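Local coordinates for rhamnose ABC transporter, periplasmic rhamnose-binding protein (Kribbella flavida, PDB 4KVF) that probably binds a sugar, possibly rhamnose, in the manner of periplasmic binding proteins and may deliver it to an ABC importer, at residues A[44-49]-A[56-61]; A[73-78]-A[90-95]; A[83-88]-A[100-105]; A[112-117]-A[129-134]. All blocks are in the same frame, centred on the assembly; numbering follows the deposited sequence.

Contact 1. Residues A[44-49]-A[56-61]; sequences YLPKQL and VEVGGG
Tyr-44, at the end of strand 41-45, lies nearest to Val-58 of helix 52-67, with their CA atoms 6.8 Å apart. The two side chains slide past each other in opposite directions. Val-58 CG1 makes the contact, at 3.9 Å from Tyr-44 CB and a little farther from CD2 of the same ring. Its approach to the ring is oblique. CG1 stands anti to the carbonyl carbon (chi1 -65°), which turns this methyl toward the strand. Pro-46 CG adds a looser touch on the same methyl, 4.3 Å from Val-58 CG1. At the far end of the ring, Tyr-44 OH comes to 3.2 Å from Gly-61 CA. The hydroxyl is hydrogen-bonded to the backbone O of Gly-285, and the side chain also touches Ala-289 of helix 281-296. This is the first strand-to-helix step of the beta-alpha-beta unit made by 41-45, 52-67 and 71-74. A CB on Gly-61 would clash with Tyr-44 CZ. No hydrogen bond crosses between the two segments. Apolar contact and close fit therefore join strand to helix here, while the buried phenol finds its polar partner in a different helix.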
loop_
_atom_site.group_PDB
_atom_site.type_symbol
_atom_site.label_atom_id
_atom_site.label_comp_id
_atom_site.label_asym_id
_atom_site.label_seq_id
_atom_site.Cartn_x
_atom_site.Cartn_y
_atom_site.Cartn_z
ATOM N N TYR A 44 4.552 -16.765 -4.295
ATOM C CA TYR A 44 4.723 -15.364 -3.918
ATOM C C TYR A 44 6.200 -15.017 -3.771
ATOM O O TYR A 44 6.967 -15.748 -3.133
ATOM C CB TYR A 44 4.012 -15.077 -2.600
ATOM C CG TYR A 44 2.529 -14.940 -2.777
ATOM C CD1 TYR A 44 1.736 -16.057 -3.002
ATOM C CD2 TYR A 44 1.924 -13.696 -2.762
ATOM C CE1 TYR A 44 0.371 -15.942 -3.198
ATOM C CE2 TYR A 44 0.563 -13.570 -2.960
ATOM C CZ TYR A 44 -0.207 -14.696 -3.175
ATOM O OH TYR A 44 -1.564 -14.557 -3.361
ATOM N N LEU A 45 6.580 -13.889 -4.363
ATOM C CA LEU A 45 7.949 -13.368 -4.294
ATOM C C LEU A 45 7.872 -11.912 -3.870
ATOM O O LEU A 45 7.820 -11.001 -4.720
ATOM C CB LEU A 45 8.644 -13.474 -5.663
ATOM C CG LEU A 45 10.052 -12.874 -5.840
ATOM C CD1 LEU A 45 10.983 -13.293 -4.718
ATOM C CD2 LEU A 45 10.623 -13.307 -7.190
ATOM N N PRO A 46 7.873 -11.681 -2.554
ATOM C CA PRO A 46 7.868 -10.312 -2.036
ATOM C C PRO A 46 9.244 -9.671 -2.212
ATOM O O PRO A 46 10.174 -10.335 -2.670
ATOM C CB PRO A 46 7.542 -10.512 -0.560
ATOM C CG PRO A 46 8.177 -11.839 -0.229
ATOM C CD PRO A 46 8.029 -12.685 -1.479
ATOM N N LYS A 47 9.369 -8.394 -1.862
ATOM C CA LYS A 47 10.663 -7.719 -1.927
ATOM C C LYS A 47 11.672 -8.312 -0.943
ATOM O O LYS A 47 12.835 -8.514 -1.287
ATOM C CB LYS A 47 10.496 -6.219 -1.682
ATOM C CG LYS A 47 9.603 -5.556 -2.715
ATOM C CD LYS A 47 9.707 -4.045 -2.658
ATOM C CE LYS A 47 9.302 -3.439 -3.985
ATOM N NZ LYS A 47 9.239 -1.953 -3.901
ATOM N N GLN A 48 11.220 -8.579 0.280
ATOM C CA GLN A 48 12.059 -9.215 1.295
ATOM C C GLN A 48 11.242 -10.150 2.178
ATOM O O GLN A 48 10.171 -9.778 2.662
ATOM C CB GLN A 48 12.759 -8.170 2.173
ATOM C CG GLN A 48 13.969 -7.501 1.535
ATOM C CD GLN A 48 14.913 -6.882 2.559
ATOM O OE1 GLN A 48 15.006 -7.347 3.697
ATOM N NE2 GLN A 48 15.620 -5.829 2.155
ATOM N N LEU A 49 11.749 -11.362 2.384
ATOM C CA LEU A 49 11.125 -12.305 3.307
ATOM C C LEU A 49 11.384 -11.890 4.752
ATOM O O LEU A 49 12.340 -11.166 5.036
ATOM C CB LEU A 49 11.667 -13.721 3.086
ATOM C CG LEU A 49 11.188 -14.465 1.840
ATOM C CD1 LEU A 49 11.703 -15.908 1.809
ATOM C CD2 LEU A 49 9.682 -14.429 1.817
ATOM N N VAL A 56 2.322 -10.681 6.871
ATOM C CA VAL A 56 0.875 -10.490 6.838
ATOM C C VAL A 56 0.398 -10.457 5.395
ATOM O O VAL A 56 -0.664 -10.990 5.061
ATOM C CB VAL A 56 0.454 -9.178 7.538
ATOM C CG1 VAL A 56 -1.055 -8.977 7.439
ATOM C CG2 VAL A 56 0.902 -9.180 8.995
ATOM N N GLU A 57 1.215 -9.843 4.544
ATOM C CA GLU A 57 0.912 -9.673 3.126
ATOM C C GLU A 57 0.806 -11.009 2.400
ATOM O O GLU A 57 -0.226 -11.326 1.808
ATOM C CB GLU A 57 1.998 -8.813 2.484
ATOM C CG GLU A 57 1.785 -8.470 1.033
ATOM C CD GLU A 57 2.633 -7.275 0.624
ATOM O OE1 GLU A 57 3.880 -7.367 0.700
ATOM O OE2 GLU A 57 2.049 -6.237 0.249
ATOM N N VAL A 58 1.871 -11.802 2.441
ATOM C CA VAL A 58 1.839 -13.085 1.745
ATOM C C VAL A 58 0.929 -14.088 2.450
ATOM O O VAL A 58 0.448 -15.042 1.829
ATOM C CB VAL A 58 3.248 -13.678 1.537
ATOM C CG1 VAL A 58 4.050 -12.777 0.611
ATOM C CG2 VAL A 58 3.957 -13.893 2.879
ATOM N N GLY A 59 0.698 -13.861 3.741
ATOM C CA GLY A 59 -0.178 -14.703 4.538
ATOM C C GLY A 59 -1.609 -14.621 4.043
ATOM O O GLY A 59 -2.378 -15.576 4.155
ATOM N N GLY A 60 -1.968 -13.460 3.509
ATOM C CA GLY A 60 -3.272 -13.275 2.908
ATOM C C GLY A 60 -3.375 -14.087 1.632
ATOM O O GLY A 60 -4.434 -14.624 1.315
ATOM N N GLY A 61 -2.274 -14.170 0.891
ATOM C CA GLY A 61 -2.237 -14.986 -0.306
ATOM C C GLY A 61 -2.419 -16.451 0.051
ATOM O O GLY A 61 -3.122 -17.178 -0.643
#

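Contact 2. Residues A[73-78]-A[90-95]; sequences KLVGPN and NTLIQQ
The side-chain amide of Gln-95 is met at its oxygen-and-nitrogen end by the last atoms of Lys-73, which lie to one side of the amide plane and not squarely over either face. Lys-73 CD and CE are both 3.2 Å from Gln-95 OE1. Lys-73 NZ is 3.4 Å from Gln-95 NE2, but both are donors and do not bond. The two side chains cross at about a right angle. Lys-73 bends at chi3 (-104°) and again at chi4, and these two turns swing its end across the amide. Lys-73 CD also rests 4.0 Å from Leu-92 CD2. Strand 71-74 is the outermost strand on its side of the six-stranded parallel sheet, and helix 85-94 follows it in the chain. That helix belongs to the crossover that leads past strand 41-45 to strand 99-102, and Leu-92 also packs on Ala-43 of the strand between. Beside the lysine, Val-75 meets Leu-92 methyl to methyl. Val-75 CG2 is 3.9 Å from Leu-92 CD1, and both valine methyls lie equally near CD2. Cutting the lysine back to alanine is likely to strip the two methylenes from beside Gln-95 OE1 and uncover one flank of Leu-92. Gln-97, in the loop after the helix, touches Lys-73 and Leu-92 alike.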
loop_
_atom_site.group_PDB
_atom_site.type_symbol
_atom_site.label_atom_id
_atom_site.label_comp_id
_atom_site.label_asym_id
_atom_site.label_seq_id
_atom_site.Cartn_x
_atom_site.Cartn_y
_atom_site.Cartn_z
ATOM N N LYS A 73 3.199 -21.311 -2.432
ATOM C CA LYS A 73 4.641 -21.319 -2.228
ATOM C C LYS A 73 5.144 -19.896 -1.961
ATOM O O LYS A 73 4.655 -18.933 -2.555
ATOM C CB LYS A 73 5.341 -21.923 -3.444
ATOM C CG LYS A 73 6.851 -21.828 -3.415
ATOM C CD LYS A 73 7.454 -22.645 -4.548
ATOM C CE LYS A 73 8.042 -23.956 -4.048
ATOM N NZ LYS A 73 9.452 -23.817 -3.571
ATOM N N LEU A 74 6.101 -19.775 -1.046
ATOM C CA LEU A 74 6.725 -18.494 -0.735
ATOM C C LEU A 74 8.221 -18.640 -0.954
ATOM O O LEU A 74 8.850 -19.553 -0.410
ATOM C CB LEU A 74 6.454 -18.107 0.728
ATOM C CG LEU A 74 7.054 -16.805 1.285
ATOM C CD1 LEU A 74 6.489 -15.575 0.566
ATOM C CD2 LEU A 74 6.841 -16.677 2.794
ATOM N N VAL A 75 8.789 -17.750 -1.767
ATOM C CA VAL A 75 10.234 -17.696 -1.965
ATOM C C VAL A 75 10.685 -16.240 -1.870
ATOM O O VAL A 75 9.867 -15.326 -1.943
ATOM C CB VAL A 75 10.671 -18.260 -3.349
ATOM C CG1 VAL A 75 10.204 -19.718 -3.540
ATOM C CG2 VAL A 75 10.159 -17.382 -4.471
ATOM N N GLY A 76 11.987 -16.028 -1.723
ATOM C CA GLY A 76 12.520 -14.677 -1.744
ATOM C C GLY A 76 13.807 -14.487 -0.970
ATOM O O GLY A 76 14.192 -15.333 -0.153
ATOM N N PRO A 77 14.493 -13.367 -1.233
ATOM C CA PRO A 77 15.773 -13.068 -0.584
ATOM C C PRO A 77 15.502 -12.668 0.853
ATOM O O PRO A 77 14.393 -12.231 1.146
ATOM C CB PRO A 77 16.292 -11.867 -1.384
ATOM C CG PRO A 77 15.046 -11.156 -1.801
ATOM C CD PRO A 77 14.020 -12.253 -2.079
ATOM N N ASN A 78 16.468 -12.822 1.748
ATOM C CA ASN A 78 16.281 -12.255 3.074
ATOM C C ASN A 78 17.112 -10.989 3.269
ATOM O O ASN A 78 17.824 -10.550 2.361
ATOM C CB ASN A 78 16.531 -13.278 4.187
ATOM C CG ASN A 78 15.585 -13.096 5.364
ATOM O OD1 ASN A 78 15.079 -11.996 5.601
ATOM N ND2 ASN A 78 15.337 -14.175 6.104
ATOM N N ASN A 90 13.378 -17.226 -11.923
ATOM C CA ASN A 90 13.854 -18.337 -12.744
ATOM C C ASN A 90 13.596 -19.671 -12.063
ATOM O O ASN A 90 13.248 -20.664 -12.719
ATOM C CB ASN A 90 15.342 -18.172 -13.079
ATOM C CG ASN A 90 15.580 -17.118 -14.160
ATOM O OD1 ASN A 90 14.709 -16.881 -15.004
ATOM N ND2 ASN A 90 16.756 -16.496 -14.144
ATOM N N THR A 91 13.772 -19.699 -10.745
ATOM C CA THR A 91 13.462 -20.897 -9.975
ATOM C C THR A 91 11.979 -21.237 -10.081
ATOM O O THR A 91 11.617 -22.388 -10.311
ATOM C CB THR A 91 13.823 -20.722 -8.496
ATOM O OG1 THR A 91 15.217 -20.408 -8.386
ATOM C CG2 THR A 91 13.522 -22.003 -7.722
ATOM N N LEU A 92 11.118 -20.235 -9.920
ATOM C CA LEU A 92 9.683 -20.480 -9.979
ATOM C C LEU A 92 9.252 -20.997 -11.352
ATOM O O LEU A 92 8.355 -21.828 -11.456
ATOM C CB LEU A 92 8.897 -19.227 -9.596
ATOM C CG LEU A 92 9.106 -18.769 -8.148
ATOM C CD1 LEU A 92 8.305 -17.494 -7.886
ATOM C CD2 LEU A 92 8.711 -19.872 -7.157
ATOM N N ILE A 93 9.890 -20.496 -12.402
ATOM C CA ILE A 93 9.641 -21.005 -13.749
ATOM C C ILE A 93 9.980 -22.486 -13.872
ATOM O O ILE A 93 9.168 -23.276 -14.360
ATOM C CB ILE A 93 10.426 -20.214 -14.823
ATOM C CG1 ILE A 93 9.953 -18.761 -14.854
ATOM C CG2 ILE A 93 10.274 -20.874 -16.192
ATOM C CD1 ILE A 93 10.830 -17.839 -15.716
ATOM N N GLN A 94 11.180 -22.869 -13.439
ATOM C CA GLN A 94 11.589 -24.271 -13.510
ATOM C C GLN A 94 10.708 -25.192 -12.656
ATOM O O GLN A 94 10.552 -26.371 -12.968
ATOM C CB GLN A 94 13.063 -24.454 -13.136
ATOM C CG GLN A 94 14.033 -24.351 -14.304
ATOM C CD GLN A 94 13.646 -25.223 -15.485
ATOM O OE1 GLN A 94 13.191 -24.719 -16.514
ATOM N NE2 GLN A 94 13.840 -26.537 -15.349
ATOM N N GLN A 95 10.134 -24.655 -11.584
ATOM C CA GLN A 95 9.235 -25.430 -10.722
ATOM C C GLN A 95 7.810 -25.505 -11.287
ATOM O O GLN A 95 6.939 -26.177 -10.726
ATOM C CB GLN A 95 9.192 -24.827 -9.309
ATOM C CG GLN A 95 10.483 -24.977 -8.516
ATOM C CD GLN A 95 10.399 -24.324 -7.138
ATOM O OE1 GLN A 95 9.507 -23.512 -6.878
ATOM N NE2 GLN A 95 11.325 -24.687 -6.248
#

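Contact 3. Residues A[83-88]-A[100-105]; sequences SSQVSY and IVVAAN
The first turn of helix 85-94 is joined to the loop after strand 99-102 by one glutamine side chain, Gln-85. Its chain runs extended past CG (chi2 -170°), which takes the amide out to the loop. Both ends of the amide bind backbone. Gln-85 NE2 donates to Ala-103 O at 2.7 Å, almost straight at 178°, and that oxygen lies in the plane of the glutamine amide. Gln-85 OE1 accepts from Asn-105 N at 2.8 Å, with the donor tilted from the carbonyl plane. Two bonds to residues two apart in the chain fix the rotation of the amide and tell its oxygen from its nitrogen. The Asn-105 side chain then turns back over the glutamine. Their amide planes are 15° apart and stacked, with Asn-105 ND2 at 3.3 Å from Gln-85 CD. In this parallel sheet, as in other periplasmic binding proteins of the type I fold, the loop leaves the C-terminal end of the strand, and Gln-85 ties it to the N-terminal end of the preceding helix. Ser-84 is the N-cap of that helix; its OG accepts from Ser-87 N at 3.2 Å. Ser-87 OG answers with a bond to Ser-84 O at 2.6 Å, in the carbonyl plane. Val-102 CG2 approaches Gln-85 NE2 to 4.3 Å. Lys-47 packs against both Ala-103 and Asn-105 from the loop after strand 41-45.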
loop_
_atom_site.group_PDB
_atom_site.type_symbol
_atom_site.label_atom_id
_atom_site.label_comp_id
_atom_site.label_asym_id
_atom_site.label_seq_id
_atom_site.Cartn_x
_atom_site.Cartn_y
_atom_site.Cartn_z
ATOM N N SER A 83 21.038 -11.912 -3.337
ATOM C CA SER A 83 20.470 -12.579 -4.502
ATOM C C SER A 83 19.481 -11.661 -5.192
ATOM O O SER A 83 18.717 -10.945 -4.537
ATOM C CB SER A 83 19.775 -13.886 -4.105
ATOM O OG SER A 83 20.726 -14.894 -3.797
ATOM N N SER A 84 19.488 -11.696 -6.520
ATOM C CA SER A 84 18.550 -10.923 -7.326
ATOM C C SER A 84 17.164 -11.557 -7.351
ATOM O O SER A 84 17.009 -12.765 -7.189
ATOM C CB SER A 84 19.061 -10.842 -8.758
ATOM O OG SER A 84 19.033 -12.127 -9.359
ATOM N N GLN A 85 16.146 -10.746 -7.591
ATOM C CA GLN A 85 14.815 -11.289 -7.777
ATOM C C GLN A 85 14.744 -12.181 -9.004
ATOM O O GLN A 85 13.948 -13.106 -9.055
ATOM C CB GLN A 85 13.792 -10.168 -7.898
ATOM C CG GLN A 85 13.479 -9.506 -6.580
ATOM C CD GLN A 85 12.305 -8.583 -6.704
ATOM O OE1 GLN A 85 12.265 -7.747 -7.607
ATOM N NE2 GLN A 85 11.316 -8.750 -5.824
ATOM N N VAL A 86 15.583 -11.902 -9.996
ATOM C CA VAL A 86 15.606 -12.713 -11.213
ATOM C C VAL A 86 15.915 -14.192 -10.902
ATOM O O VAL A 86 15.287 -15.092 -11.474
ATOM C CB VAL A 86 16.591 -12.106 -12.242
ATOM C CG1 VAL A 86 16.806 -13.034 -13.442
ATOM C CG2 VAL A 86 16.062 -10.752 -12.694
ATOM N N SER A 87 16.838 -14.435 -9.973
ATOM C CA SER A 87 17.214 -15.809 -9.614
ATOM C C SER A 87 15.995 -16.548 -9.072
ATOM O O SER A 87 15.763 -17.719 -9.393
ATOM C CB SER A 87 18.360 -15.824 -8.593
ATOM O OG SER A 87 17.961 -15.222 -7.371
ATOM N N TYR A 88 15.193 -15.849 -8.277
ATOM C CA TYR A 88 13.978 -16.450 -7.727
ATOM C C TYR A 88 12.910 -16.680 -8.791
ATOM O O TYR A 88 12.255 -17.715 -8.801
ATOM C CB TYR A 88 13.426 -15.617 -6.558
ATOM C CG TYR A 88 14.338 -15.612 -5.348
ATOM C CD1 TYR A 88 14.366 -16.690 -4.467
ATOM C CD2 TYR A 88 15.194 -14.547 -5.100
ATOM C CE1 TYR A 88 15.213 -16.695 -3.366
ATOM C CE2 TYR A 88 16.056 -14.550 -4.000
ATOM C CZ TYR A 88 16.054 -15.623 -3.141
ATOM O OH TYR A 88 16.893 -15.618 -2.055
ATOM N N ILE A 100 2.801 -16.533 -10.829
ATOM C CA ILE A 100 3.844 -15.891 -10.038
ATOM C C ILE A 100 3.339 -14.529 -9.583
ATOM O O ILE A 100 2.955 -13.693 -10.395
ATOM C CB ILE A 100 5.170 -15.702 -10.826
ATOM C CG1 ILE A 100 5.775 -17.059 -11.201
ATOM C CG2 ILE A 100 6.187 -14.907 -9.985
ATOM C CD1 ILE A 100 7.020 -16.961 -12.111
ATOM N N VAL A 101 3.307 -14.331 -8.271
ATOM C CA VAL A 101 2.910 -13.057 -7.681
ATOM C C VAL A 101 4.163 -12.383 -7.127
ATOM O O VAL A 101 4.793 -12.879 -6.182
ATOM C CB VAL A 101 1.897 -13.285 -6.546
ATOM C CG1 VAL A 101 1.441 -11.956 -5.973
ATOM C CG2 VAL A 101 0.713 -14.070 -7.080
ATOM N N VAL A 102 4.535 -11.248 -7.712
ATOM C CA VAL A 102 5.847 -10.679 -7.419
ATOM C C VAL A 102 5.807 -9.167 -7.163
ATOM O O VAL A 102 5.126 -8.415 -7.870
ATOM C CB VAL A 102 6.842 -11.013 -8.565
ATOM C CG1 VAL A 102 6.271 -10.580 -9.923
ATOM C CG2 VAL A 102 8.210 -10.379 -8.312
ATOM N N ALA A 103 6.547 -8.727 -6.154
ATOM C CA ALA A 103 6.705 -7.296 -5.903
ATOM C C ALA A 103 8.044 -6.904 -6.504
ATOM O O ALA A 103 9.089 -7.181 -5.930
ATOM C CB ALA A 103 6.684 -6.999 -4.403
ATOM N N ALA A 104 8.003 -6.282 -7.676
ATOM C CA ALA A 104 9.231 -5.972 -8.414
ATOM C C ALA A 104 10.061 -4.847 -7.803
ATOM O O ALA A 104 9.574 -3.730 -7.608
ATOM C CB ALA A 104 8.881 -5.651 -9.892
ATOM N N ASN A 105 11.329 -5.124 -7.500
ATOM C CA ASN A 105 12.216 -4.092 -6.977
ATOM C C ASN A 105 12.615 -3.083 -8.044
ATOM O O ASN A 105 12.793 -1.901 -7.763
ATOM C CB ASN A 105 13.471 -4.715 -6.367
ATOM C CG ASN A 105 13.190 -5.411 -5.052
ATOM O OD1 ASN A 105 12.289 -5.011 -4.310
ATOM N ND2 ASN A 105 13.962 -6.453 -4.750
#

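Contact 4. Residues A[112-117]-A[129-134]; sequences PSLNQA and SDAAKT
Asn-115 reaches from helix 111-119 to the backbone of Thr-134, and its side chain closes in atom by atom. CB points toward the loop. CG comes next, at 3.7 Å from Thr-134 O. With chi1 at -82°, opposite the carbonyl carbon, the amide is carried out to that oxygen. At the tip, Asn-115 ND2 gives a weak hydrogen bond to Thr-134 O, 3.3 Å long and bent to 142°. Asn-115 OD1 is as close, 3.2 Å from Thr-134 O, but two acceptors do not bond. The stronger partner of OD1 is Arg-118 NH1, one helical turn on, whose charge would probably ease the crowding of the two oxygens. The segment 129-134 belongs to the loop between strands 123-127 and 138-141 of the parallel sheet. Next to Thr-134 comes Cys-135, disulfide-bonded to Cys-111 at the start of the helix, so a covalent link lies close to the weak bond. Were this asparagine a leucine, Thr-134 O would probably lose this donor and Arg-118 this acceptor. Deeper in, Leu-114 CD1 meets Ala-131 CB at 4.3 Å. Leu-114 also packs on Ile-89 and Val-124, and Ala-131 on Thr-126.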
loop_
_atom_site.group_PDB
_atom_site.type_symbol
_atom_site.label_atom_id
_atom_site.label_comp_id
_atom_site.label_asym_id
_atom_site.label_seq_id
_atom_site.Cartn_x
_atom_site.Cartn_y
_atom_site.Cartn_z
ATOM N N PRO A 112 12.775 -9.804 -18.686
ATOM C CA PRO A 112 13.105 -10.984 -19.495
ATOM C C PRO A 112 12.603 -12.284 -18.872
ATOM O O PRO A 112 11.979 -13.089 -19.567
ATOM C CB PRO A 112 14.636 -10.960 -19.538
ATOM C CG PRO A 112 14.968 -9.501 -19.457
ATOM C CD PRO A 112 13.965 -8.955 -18.470
ATOM N N SER A 113 12.853 -12.479 -17.582
ATOM C CA SER A 113 12.427 -13.718 -16.924
ATOM C C SER A 113 10.906 -13.777 -16.759
ATOM O O SER A 113 10.304 -14.832 -16.973
ATOM C CB SER A 113 13.140 -13.905 -15.578
ATOM O OG SER A 113 12.821 -12.853 -14.685
ATOM N N LEU A 114 10.277 -12.659 -16.387
ATOM C CA LEU A 114 8.815 -12.650 -16.300
ATOM C C LEU A 114 8.158 -12.974 -17.641
ATOM O O LEU A 114 7.168 -13.706 -17.690
ATOM C CB LEU A 114 8.268 -11.328 -15.737
ATOM C CG LEU A 114 8.555 -11.092 -14.246
ATOM C CD1 LEU A 114 7.956 -9.769 -13.797
ATOM C CD2 LEU A 114 8.014 -12.240 -13.387
ATOM N N ASN A 115 8.699 -12.439 -18.729
ATOM C CA ASN A 115 8.118 -12.718 -20.041
ATOM C C ASN A 115 8.418 -14.139 -20.499
ATOM O O ASN A 115 7.647 -14.739 -21.248
ATOM C CB ASN A 115 8.543 -11.675 -21.080
ATOM C CG ASN A 115 7.698 -10.413 -20.996
ATOM O OD1 ASN A 115 6.517 -10.473 -20.624
ATOM N ND2 ASN A 115 8.292 -9.268 -21.322
ATOM N N GLN A 116 9.535 -14.684 -20.027
ATOM C CA GLN A 116 9.821 -16.094 -20.255
ATOM C C GLN A 116 8.758 -16.940 -19.549
ATOM O O GLN A 116 8.279 -17.937 -20.096
ATOM C CB GLN A 116 11.208 -16.446 -19.730
ATOM C CG GLN A 116 11.614 -17.884 -19.971
ATOM C CD GLN A 116 12.420 -18.056 -21.242
ATOM O OE1 GLN A 116 12.107 -17.466 -22.280
ATOM N NE2 GLN A 116 13.471 -18.866 -21.166
ATOM N N ALA A 117 8.392 -16.535 -18.334
ATOM C CA ALA A 117 7.342 -17.233 -17.590
ATOM C C ALA A 117 6.024 -17.166 -18.352
ATOM O O ALA A 117 5.353 -18.181 -18.545
ATOM C CB ALA A 117 7.171 -16.641 -16.188
ATOM N N SER A 129 4.817 -3.012 -5.820
ATOM C CA SER A 129 5.584 -2.268 -6.804
ATOM C C SER A 129 5.480 -2.985 -8.137
ATOM O O SER A 129 5.666 -4.200 -8.218
ATOM C CB SER A 129 7.043 -2.150 -6.378
ATOM O OG SER A 129 7.152 -1.377 -5.197
ATOM N N ASP A 130 5.180 -2.222 -9.181
ATOM C CA ASP A 130 4.843 -2.805 -10.472
ATOM C C ASP A 130 6.079 -3.013 -11.347
ATOM O O ASP A 130 7.121 -2.369 -11.143
ATOM C CB ASP A 130 3.846 -1.877 -11.169
ATOM C CG ASP A 130 3.109 -2.551 -12.308
ATOM O OD1 ASP A 130 3.266 -3.781 -12.495
ATOM O OD2 ASP A 130 2.345 -1.838 -12.980
ATOM N N ALA A 131 5.960 -3.914 -12.319
ATOM C CA ALA A 131 6.981 -4.071 -13.358
ATOM C C ALA A 131 6.534 -3.267 -14.576
ATOM O O ALA A 131 5.431 -2.720 -14.578
ATOM C CB ALA A 131 7.154 -5.546 -13.721
ATOM N N ALA A 132 7.385 -3.168 -15.597
ATOM C CA ALA A 132 6.982 -2.509 -16.834
ATOM C C ALA A 132 5.694 -3.166 -17.328
ATOM O O ALA A 132 5.509 -4.375 -17.163
ATOM C CB ALA A 132 8.074 -2.607 -17.886
ATOM N N LYS A 133 4.805 -2.371 -17.920
ATOM C CA LYS A 133 3.450 -2.836 -18.226
ATOM C C LYS A 133 3.419 -4.072 -19.126
ATOM O O LYS A 133 2.485 -4.873 -19.065
ATOM C CB LYS A 133 2.604 -1.703 -18.831
ATOM C CG LYS A 133 2.610 -0.399 -18.023
ATOM C CD LYS A 133 2.124 -0.600 -16.587
ATOM C CE LYS A 133 1.855 0.725 -15.877
ATOM N NZ LYS A 133 3.073 1.572 -15.711
ATOM N N THR A 134 4.454 -4.227 -19.944
ATOM C CA THR A 134 4.543 -5.322 -20.908
ATOM C C THR A 134 5.168 -6.607 -20.360
ATOM O O THR A 134 5.480 -7.513 -21.128
ATOM C CB THR A 134 5.358 -4.892 -22.142
ATOM O OG1 THR A 134 6.633 -4.402 -21.714
ATOM C CG2 THR A 134 4.634 -3.783 -22.905
#

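Overall arrangement
All four contacts lie in the lobe built on the six-stranded parallel sheet. Contact 1 is buried, contact 3 is buried but for Asn-105 at its rim, and contacts 2 and 4 are partly buried. Contacts 2 and 3 share helix 85-94, at its end and its start. Strand 41-45 of contact 1 lies between the strands of contacts 2 and 3 and hydrogen-bonds to both. Contact 1 is apolar. Contact 3 rests on two short, nearly straight hydrogen bonds from a side-chain amide to backbone. Contacts 2 and 4 add polar contacts at the rim to an apolar pair: two side chains in contact 2, an asparagine and a backbone oxygen in contact 4. Lys-47 NZ and Ser-129 OG link contact 1 to contact 4.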